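Local coordinates for mRNA nuclease HepT (Shewanella oneidensis MR-1, PDB 6M6U), which cleaves mRNA as the growth-inhibiting toxin of a type VII toxin-antitoxin system and is neutralised by its cognate antitoxin MntA, mostly through tri-AMPylation, at residues Q21-G26 with I111-V116; A10-C15 with Q125-I130. One frame throughout, in Å; residues are numbered along the deposited sequence.

Contact 1: Q21-G26 with I111-V116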
ATOM      1  N   GLN B  21      49.869 -18.557 -32.960  1.00 75.98           N
ATOM      2  CA  GLN B  21      51.031 -19.042 -32.221  1.00 77.56           C
ATOM      3  C   GLN B  21      50.738 -20.363 -31.518  1.00 75.95           C
ATOM      4  O   GLN B  21      51.576 -21.271 -31.519  1.00 76.18           O
ATOM      5  CB  GLN B  21      51.481 -17.981 -31.217  1.00 82.04           C
ATOM      6  CG  GLN B  21      52.587 -18.416 -30.277  1.00 89.64           C
ATOM      7  CD  GLN B  21      53.268 -17.233 -29.618  1.00 95.52           C
ATOM      8  OE1 GLN B  21      53.733 -17.320 -28.480  1.00 98.31           O
ATOM      9  NE2 GLN B  21      53.330 -16.115 -30.342  1.00 96.63           N
ATOM     10  N   VAL B  22      49.555 -20.491 -30.914  1.00 78.24           N
ATOM     11  CA  VAL B  22      49.229 -21.698 -30.161  1.00 72.80           C
ATOM     12  C   VAL B  22      48.912 -22.856 -31.100  1.00 69.83           C
ATOM     13  O   VAL B  22      49.245 -24.012 -30.813  1.00 67.44           O
ATOM     14  CB  VAL B  22      48.069 -21.413 -29.187  1.00 69.78           C
ATOM     15  CG1 VAL B  22      47.505 -22.708 -28.616  1.00 66.55           C
ATOM     16  CG2 VAL B  22      48.545 -20.513 -28.061  1.00 69.95           C
ATOM     17  N   TYR B  23      48.276 -22.569 -32.238  1.00 69.32           N
ATOM     18  CA  TYR B  23      47.937 -23.628 -33.183  1.00 71.00           C
ATOM     19  C   TYR B  23      49.155 -24.092 -33.975  1.00 72.81           C
ATOM     20  O   TYR B  23      49.193 -25.246 -34.419  1.00 70.31           O
ATOM     21  CB  TYR B  23      46.817 -23.158 -34.122  1.00 71.85           C
ATOM     22  CG  TYR B  23      46.457 -24.136 -35.221  1.00 76.85           C
ATOM     23  CD1 TYR B  23      45.528 -25.148 -35.006  1.00 77.58           C
ATOM     24  CD2 TYR B  23      47.040 -24.039 -36.480  1.00 80.89           C
ATOM     25  CE1 TYR B  23      45.200 -26.043 -36.013  1.00 80.14           C
ATOM     26  CE2 TYR B  23      46.721 -24.925 -37.488  1.00 84.01           C
ATOM     27  CZ  TYR B  23      45.801 -25.924 -37.250  1.00 86.33           C
ATOM     28  OH  TYR B  23      45.488 -26.805 -38.259  1.00 92.80           O
ATOM     29  N   GLY B  24      50.142 -23.216 -34.157  1.00 75.36           N
ATOM     30  CA  GLY B  24      51.416 -23.623 -34.732  1.00 80.39           C
ATOM     31  C   GLY B  24      51.277 -24.151 -36.146  1.00 80.51           C
ATOM     32  O   GLY B  24      50.669 -23.523 -37.019  1.00 78.00           O
ATOM     33  N   ASP B  25      51.857 -25.328 -36.380  1.00 84.70           N
ATOM     34  CA  ASP B  25      51.760 -25.964 -37.687  1.00 85.41           C
ATOM     35  C   ASP B  25      50.476 -26.765 -37.848  1.00 84.99           C
ATOM     36  O   ASP B  25      50.058 -27.020 -38.984  1.00 86.40           O
ATOM     37  CB  ASP B  25      52.981 -26.861 -37.921  1.00 84.61           C
ATOM     38  CG  ASP B  25      53.117 -27.957 -36.877  1.00 86.65           C
ATOM     39  OD1 ASP B  25      52.188 -28.775 -36.740  1.00 86.98           O
ATOM     40  OD2 ASP B  25      54.157 -27.999 -36.191  1.00 90.82           O
ATOM     41  N   GLY B  26      49.847 -27.164 -36.742  1.00 80.13           N
ATOM     42  CA  GLY B  26      48.597 -27.895 -36.764  1.00 77.97           C
ATOM     43  C   GLY B  26      48.710 -29.358 -36.397  1.00 77.78           C
ATOM     44  O   GLY B  26      47.676 -29.998 -36.163  1.00 78.90           O
ATOM     45  N   ILE B 111      35.978 -27.858 -38.354  1.00 85.12           N
ATOM     46  CA  ILE B 111      35.531 -26.518 -38.730  1.00 83.70           C
ATOM     47  C   ILE B 111      36.341 -25.463 -37.989  1.00 83.25           C
ATOM     48  O   ILE B 111      36.645 -24.396 -38.533  1.00 87.27           O
ATOM     49  CB  ILE B 111      34.021 -26.349 -38.483  1.00 83.18           C
ATOM     50  CG1 ILE B 111      33.257 -27.623 -38.875  1.00 86.18           C
ATOM     51  CG2 ILE B 111      33.500 -25.153 -39.271  1.00 82.78           C
ATOM     52  CD1 ILE B 111      31.746 -27.509 -38.704  1.00 85.37           C
ATOM     53  N   VAL B 112      36.719 -25.750 -36.739  1.00 75.92           N
ATOM     54  CA  VAL B 112      37.628 -24.860 -36.020  1.00 69.98           C
ATOM     55  C   VAL B 112      38.955 -24.753 -36.758  1.00 68.38           C
ATOM     56  O   VAL B 112      39.500 -23.655 -36.928  1.00 67.76           O
ATOM     57  CB  VAL B 112      37.825 -25.342 -34.570  1.00 65.18           C
ATOM     58  CG1 VAL B 112      38.873 -24.489 -33.863  1.00 58.86           C
ATOM     59  CG2 VAL B 112      36.505 -25.303 -33.806  1.00 68.53           C
ATOM     60  N   VAL B 113      39.493 -25.888 -37.217  1.00 67.46           N
ATOM     61  CA  VAL B 113      40.738 -25.862 -37.979  1.00 66.35           C
ATOM     62  C   VAL B 113      40.546 -25.110 -39.291  1.00 67.24           C
ATOM     63  O   VAL B 113      41.388 -24.292 -39.684  1.00 66.70           O
ATOM     64  CB  VAL B 113      41.258 -27.294 -38.209  1.00 65.42           C
ATOM     65  CG1 VAL B 113      42.144 -27.357 -39.448  1.00 60.73           C
ATOM     66  CG2 VAL B 113      42.023 -27.780 -36.987  1.00 65.32           C
ATOM     67  N   HIS B 114      39.431 -25.363 -39.983  1.00 75.47           N
ATOM     68  CA  HIS B 114      39.156 -24.634 -41.218  1.00 82.89           C
ATOM     69  C   HIS B 114      39.038 -23.138 -40.957  1.00 82.28           C
ATOM     70  O   HIS B 114      39.452 -22.321 -41.789  1.00 88.18           O
ATOM     71  CB  HIS B 114      37.885 -25.172 -41.878  1.00 94.33           C
ATOM     72  CG  HIS B 114      37.696 -24.712 -43.293  1.00106.23           C
ATOM     73  ND1 HIS B 114      36.649 -23.902 -43.680  1.00110.17           N
ATOM     74  CD2 HIS B 114      38.418 -24.953 -44.413  1.00109.76           C
ATOM     75  CE1 HIS B 114      36.737 -23.661 -44.977  1.00111.10           C
ATOM     76  NE2 HIS B 114      37.802 -24.288 -45.445  1.00111.13           N
ATOM     77  N   VAL B 115      38.486 -22.758 -39.801  1.00 73.23           N
ATOM     78  CA  VAL B 115      38.417 -21.344 -39.443  1.00 64.34           C
ATOM     79  C   VAL B 115      39.808 -20.801 -39.137  1.00 60.43           C
ATOM     80  O   VAL B 115      40.177 -19.714 -39.594  1.00 62.46           O
ATOM     81  CB  VAL B 115      37.448 -21.138 -38.262  1.00 65.74           C
ATOM     82  CG1 VAL B 115      37.607 -19.743 -37.674  1.00 64.01           C
ATOM     83  CG2 VAL B 115      36.010 -21.357 -38.714  1.00 63.16           C
ATOM     84  N   VAL B 116      40.606 -21.552 -38.370  1.00 56.47           N
ATOM     85  CA  VAL B 116      41.962 -21.110 -38.043  1.00 62.48           C
ATOM     86  C   VAL B 116      42.789 -20.901 -39.305  1.00 71.80           C
ATOM     87  O   VAL B 116      43.611 -19.978 -39.376  1.00 71.98           O
ATOM     88  CB  VAL B 116      42.635 -22.123 -37.091  1.00 62.78           C
ATOM     89  CG1 VAL B 116      44.120 -21.811 -36.925  1.00 62.05           C
ATOM     90  CG2 VAL B 116      41.939 -22.123 -35.741  1.00 58.63           C
TER
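The phenol ring of Tyr-23 lies under the CG1 methyl of Val-116, a CH-pi contact in which that carbon stands 3.9 Å from the ring centroid and 19° off the ring normal. The methyl sits nearer the CB side of the ring, with Val-116 CG1 3.7 Å from Tyr-23 CD2. One turn back on the same helix, Val-113 takes the far end of the tyrosine, its side chain crossing that of Tyr-23 at about a right angle. Val-113 CG1 meets Tyr-23 OH at 3.6 Å, while Val-113 CG2 approaches Tyr-23 CE1 obliquely at 3.7 Å. With CG anti to the backbone N (chi1 175°), the ring extends from the last turn of helix 3-23 toward helix 109-118. The chain leaves the helix at Gly-24, with positive phi, and a type II' turn from Tyr-23 to Gly-26 folds back until Gly-26 CA lies 3.4 Å above the Tyr-23 ring plane, on the face opposite Val-116 and displaced toward the hydroxyl end. Phe-29 meets the tyrosine ring and also touches Val-113, and Val-116 continues onto Val-39 of helix 33-60. No hydrogen bond joins the two segments; this is apolar packing that joins the C-terminal end of helix 3-23 to helix 109-118 in the all-helical HEPN fold of HepT.

Contact 2: A10-C15 with Q125-I130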
ATOM      1  N   ALA B  10      42.952  -3.619 -31.096  1.00 49.69           N
ATOM      2  CA  ALA B  10      44.180  -4.173 -30.532  1.00 58.20           C
ATOM      3  C   ALA B  10      43.949  -5.562 -29.947  1.00 66.32           C
ATOM      4  O   ALA B  10      44.802  -6.449 -30.076  1.00 71.29           O
ATOM      5  CB  ALA B  10      44.739  -3.230 -29.466  1.00 56.54           C
ATOM      6  N   THR B  11      42.793  -5.774 -29.312  1.00 68.39           N
ATOM      7  CA  THR B  11      42.508  -7.072 -28.706  1.00 64.84           C
ATOM      8  C   THR B  11      42.320  -8.153 -29.765  1.00 59.23           C
ATOM      9  O   THR B  11      42.823  -9.272 -29.608  1.00 58.38           O
ATOM     10  CB  THR B  11      41.276  -6.966 -27.807  1.00 62.38           C
ATOM     11  OG1 THR B  11      41.621  -6.221 -26.635  1.00 66.07           O
ATOM     12  CG2 THR B  11      40.772  -8.346 -27.400  1.00 57.09           C
ATOM     13  N   ILE B  12      41.601  -7.841 -30.847  1.00 60.92           N
ATOM     14  CA  ILE B  12      41.432  -8.805 -31.933  1.00 63.86           C
ATOM     15  C   ILE B  12      42.789  -9.222 -32.487  1.00 68.69           C
ATOM     16  O   ILE B  12      43.050 -10.409 -32.715  1.00 73.18           O
ATOM     17  CB  ILE B  12      40.529  -8.225 -33.036  1.00 61.07           C
ATOM     18  CG1 ILE B  12      39.114  -8.010 -32.504  1.00 55.70           C
ATOM     19  CG2 ILE B  12      40.513  -9.147 -34.252  1.00 61.17           C
ATOM     20  CD1 ILE B  12      38.243  -7.152 -33.391  1.00 57.82           C
ATOM     21  N   LYS B  13      43.680  -8.248 -32.695  1.00 70.46           N
ATOM     22  CA  LYS B  13      45.013  -8.557 -33.204  1.00 70.85           C
ATOM     23  C   LYS B  13      45.789  -9.432 -32.228  1.00 72.75           C
ATOM     24  O   LYS B  13      46.330 -10.475 -32.611  1.00 72.44           O
ATOM     25  CB  LYS B  13      45.777  -7.269 -33.503  1.00 70.36           C
ATOM     26  CG  LYS B  13      45.323  -6.577 -34.771  1.00 71.39           C
ATOM     27  CD  LYS B  13      45.923  -5.191 -34.898  1.00 76.82           C
ATOM     28  CE  LYS B  13      45.526  -4.556 -36.218  1.00 79.20           C
ATOM     29  NZ  LYS B  13      45.844  -3.101 -36.254  1.00 81.00           N
ATOM     30  N   ARG B  14      45.854  -9.020 -30.956  1.00 74.14           N
ATOM     31  CA  ARG B  14      46.553  -9.819 -29.951  1.00 72.15           C
ATOM     32  C   ARG B  14      46.033 -11.247 -29.914  1.00 68.17           C
ATOM     33  O   ARG B  14      46.810 -12.195 -29.770  1.00 69.89           O
ATOM     34  CB  ARG B  14      46.411  -9.190 -28.564  1.00 71.02           C
ATOM     35  CG  ARG B  14      47.449  -8.140 -28.224  1.00 76.62           C
ATOM     36  CD  ARG B  14      47.583  -7.986 -26.713  1.00 81.58           C
ATOM     37  NE  ARG B  14      46.296  -8.094 -26.028  1.00 87.09           N
ATOM     38  CZ  ARG B  14      45.363  -7.144 -26.025  1.00 89.18           C
ATOM     39  NH1 ARG B  14      45.565  -6.006 -26.677  1.00 86.60           N
ATOM     40  NH2 ARG B  14      44.223  -7.334 -25.373  1.00 89.70           N
ATOM     41  N   CYS B  15      44.719 -11.423 -30.060  1.00 63.86           N
ATOM     42  CA  CYS B  15      44.144 -12.753 -29.909  1.00 64.43           C
ATOM     43  C   CYS B  15      44.286 -13.603 -31.168  1.00 62.44           C
ATOM     44  O   CYS B  15      44.363 -14.833 -31.064  1.00 56.09           O
ATOM     45  CB  CYS B  15      42.677 -12.643 -29.504  1.00 62.47           C
ATOM     46  SG  CYS B  15      42.471 -11.863 -27.901  1.00 64.56           S
ATOM     47  N   GLN B 125      39.489  -8.333 -41.892  1.00 69.93           N
ATOM     48  CA  GLN B 125      38.668  -7.572 -42.828  1.00 71.38           C
ATOM     49  C   GLN B 125      37.699  -6.654 -42.087  1.00 73.20           C
ATOM     50  O   GLN B 125      37.483  -5.507 -42.494  1.00 74.83           O
ATOM     51  CB  GLN B 125      37.915  -8.537 -43.744  1.00 74.75           C
ATOM     52  CG  GLN B 125      37.161  -7.889 -44.892  1.00 79.08           C
ATOM     53  CD  GLN B 125      36.434  -8.909 -45.751  1.00 79.83           C
ATOM     54  OE1 GLN B 125      36.784 -10.092 -45.761  1.00 79.01           O
ATOM     55  NE2 GLN B 125      35.412  -8.459 -46.469  1.00 79.33           N
ATOM     56  N   PHE B 126      37.113  -7.143 -40.992  1.00 71.46           N
ATOM     57  CA  PHE B 126      36.236  -6.312 -40.171  1.00 68.13           C
ATOM     58  C   PHE B 126      37.003  -5.154 -39.542  1.00 69.81           C
ATOM     59  O   PHE B 126      36.489  -4.033 -39.456  1.00 66.65           O
ATOM     60  CB  PHE B 126      35.573  -7.181 -39.100  1.00 65.70           C
ATOM     61  CG  PHE B 126      34.706  -6.422 -38.143  1.00 67.46           C
ATOM     62  CD1 PHE B 126      33.467  -5.946 -38.536  1.00 70.08           C
ATOM     63  CD2 PHE B 126      35.114  -6.212 -36.837  1.00 68.64           C
ATOM     64  CE1 PHE B 126      32.659  -5.258 -37.646  1.00 69.25           C
ATOM     65  CE2 PHE B 126      34.311  -5.524 -35.943  1.00 65.54           C
ATOM     66  CZ  PHE B 126      33.082  -5.048 -36.350  1.00 65.51           C
ATOM     67  N   ILE B 127      38.237  -5.407 -39.097  1.00 79.34           N
ATOM     68  CA  ILE B 127      39.068  -4.344 -38.537  1.00 83.21           C
ATOM     69  C   ILE B 127      39.309  -3.252 -39.571  1.00 84.45           C
ATOM     70  O   ILE B 127      39.180  -2.056 -39.283  1.00 84.90           O
ATOM     71  CB  ILE B 127      40.400  -4.922 -38.023  1.00 87.69           C
ATOM     72  CG1 ILE B 127      40.184  -5.763 -36.766  1.00 86.88           C
ATOM     73  CG2 ILE B 127      41.416  -3.812 -37.780  1.00 89.54           C
ATOM     74  CD1 ILE B 127      41.466  -6.335 -36.212  1.00 88.95           C
ATOM     75  N   ASP B 128      39.660  -3.653 -40.797  1.00 85.58           N
ATOM     76  CA  ASP B 128      40.049  -2.683 -41.815  1.00 88.20           C
ATOM     77  C   ASP B 128      38.868  -1.825 -42.255  1.00 85.99           C
ATOM     78  O   ASP B 128      39.010  -0.607 -42.417  1.00 85.96           O
ATOM     79  CB  ASP B 128      40.674  -3.402 -43.010  1.00 90.86           C
ATOM     80  CG  ASP B 128      41.983  -4.087 -42.657  1.00 94.69           C
ATOM     81  OD1 ASP B 128      42.351  -5.072 -43.336  1.00 92.46           O
ATOM     82  OD2 ASP B 128      42.644  -3.641 -41.694  1.00 98.40           O
ATOM     83  N   VAL B 129      37.699  -2.435 -42.453  1.00 83.64           N
ATOM     84  CA  VAL B 129      36.516  -1.667 -42.835  1.00 82.01           C
ATOM     85  C   VAL B 129      36.136  -0.692 -41.728  1.00 84.57           C
ATOM     86  O   VAL B 129      35.835   0.480 -41.982  1.00 85.97           O
ATOM     87  CB  VAL B 129      35.348  -2.609 -43.178  1.00 79.48           C
ATOM     88  CG1 VAL B 129      34.049  -1.847 -43.185  1.00 80.21           C
ATOM     89  CG2 VAL B 129      35.575  -3.272 -44.529  1.00 82.87           C
ATOM     90  N   ILE B 130      36.150  -1.164 -40.478  1.00 86.30           N
ATOM     91  CA  ILE B 130      35.727  -0.332 -39.355  1.00 84.91           C
ATOM     92  C   ILE B 130      36.613   0.900 -39.236  1.00 89.78           C
ATOM     93  O   ILE B 130      36.122   2.029 -39.126  1.00 91.05           O
ATOM     94  CB  ILE B 130      35.720  -1.149 -38.050  1.00 81.10           C
ATOM     95  CG1 ILE B 130      34.529  -2.108 -38.029  1.00 79.53           C
ATOM     96  CG2 ILE B 130      35.700  -0.228 -36.838  1.00 81.05           C
ATOM     97  CD1 ILE B 130      33.212  -1.458 -38.392  1.00 77.42           C
TER
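Ile-12 and Ile-127 point at one another from facing helices and meet tip to tip. The leading atom is Ile-127 CD1, which comes to 3.6 Å from Ile-12 CG2 and 3.8 Å from Ile-12 CB, entering beside the branch point. The ethyl arm of Ile-12 runs past it, with Ile-12 CD1 4.1 Å from Ile-127 CG1. Ile-127 is extended beyond CB, CD1 anti to CA (chi2 -179°), which carries its methyl the full length of the side chain toward helix 3-23. Here the first helix of the HepT bundle is joined to the last, helix 120-131, by aliphatic packing, with no hydrogen bond between the two segments, 8.3 Å separating Ile-12 CA from Ile-127 CA. Ile-12 also rests on Ala-49 and Cys-50 of helix 33-60, and Ile-127 on Ile-9, so the pair belongs to the buried core. Lys-13 borders this core on the exposed side: its chain crosses Ile-127 obliquely, Lys-13 CG 4.1 Å from Ile-127 CD1, and runs on extended until NZ is 6.3 Å from Asp-128 OD2, too far for a salt bridge. On another side of helix 3-23, Arg-14 NH2 bonds weakly to Thr-11 OG1 and hydrogen-bonds Tyr-104 OH of the second subunit.

In the fold
Contacts 1 and 2 pin helix 3-23 at two levels to the two consecutive C-terminal helices: its end to helix 109-118, its middle to helix 120-131. Their centres are 18 Å apart and their nearest atoms about 7 Å; both segments of contact 1 fall between those of contact 2 in the sequence. Helix 33-60 packs against both. Neither contact contains an active-site residue: the side chains of Val-116 and Ile-12 each lie about 12 Å from that of Arg-97, probably catalytic as in related HepT toxins. Helix 3-23 also meets the second subunit, where Tyr-104, the residue that MntA tri-AMPylates, packs beside Thr-11 and Cys-15; it is unmodified here.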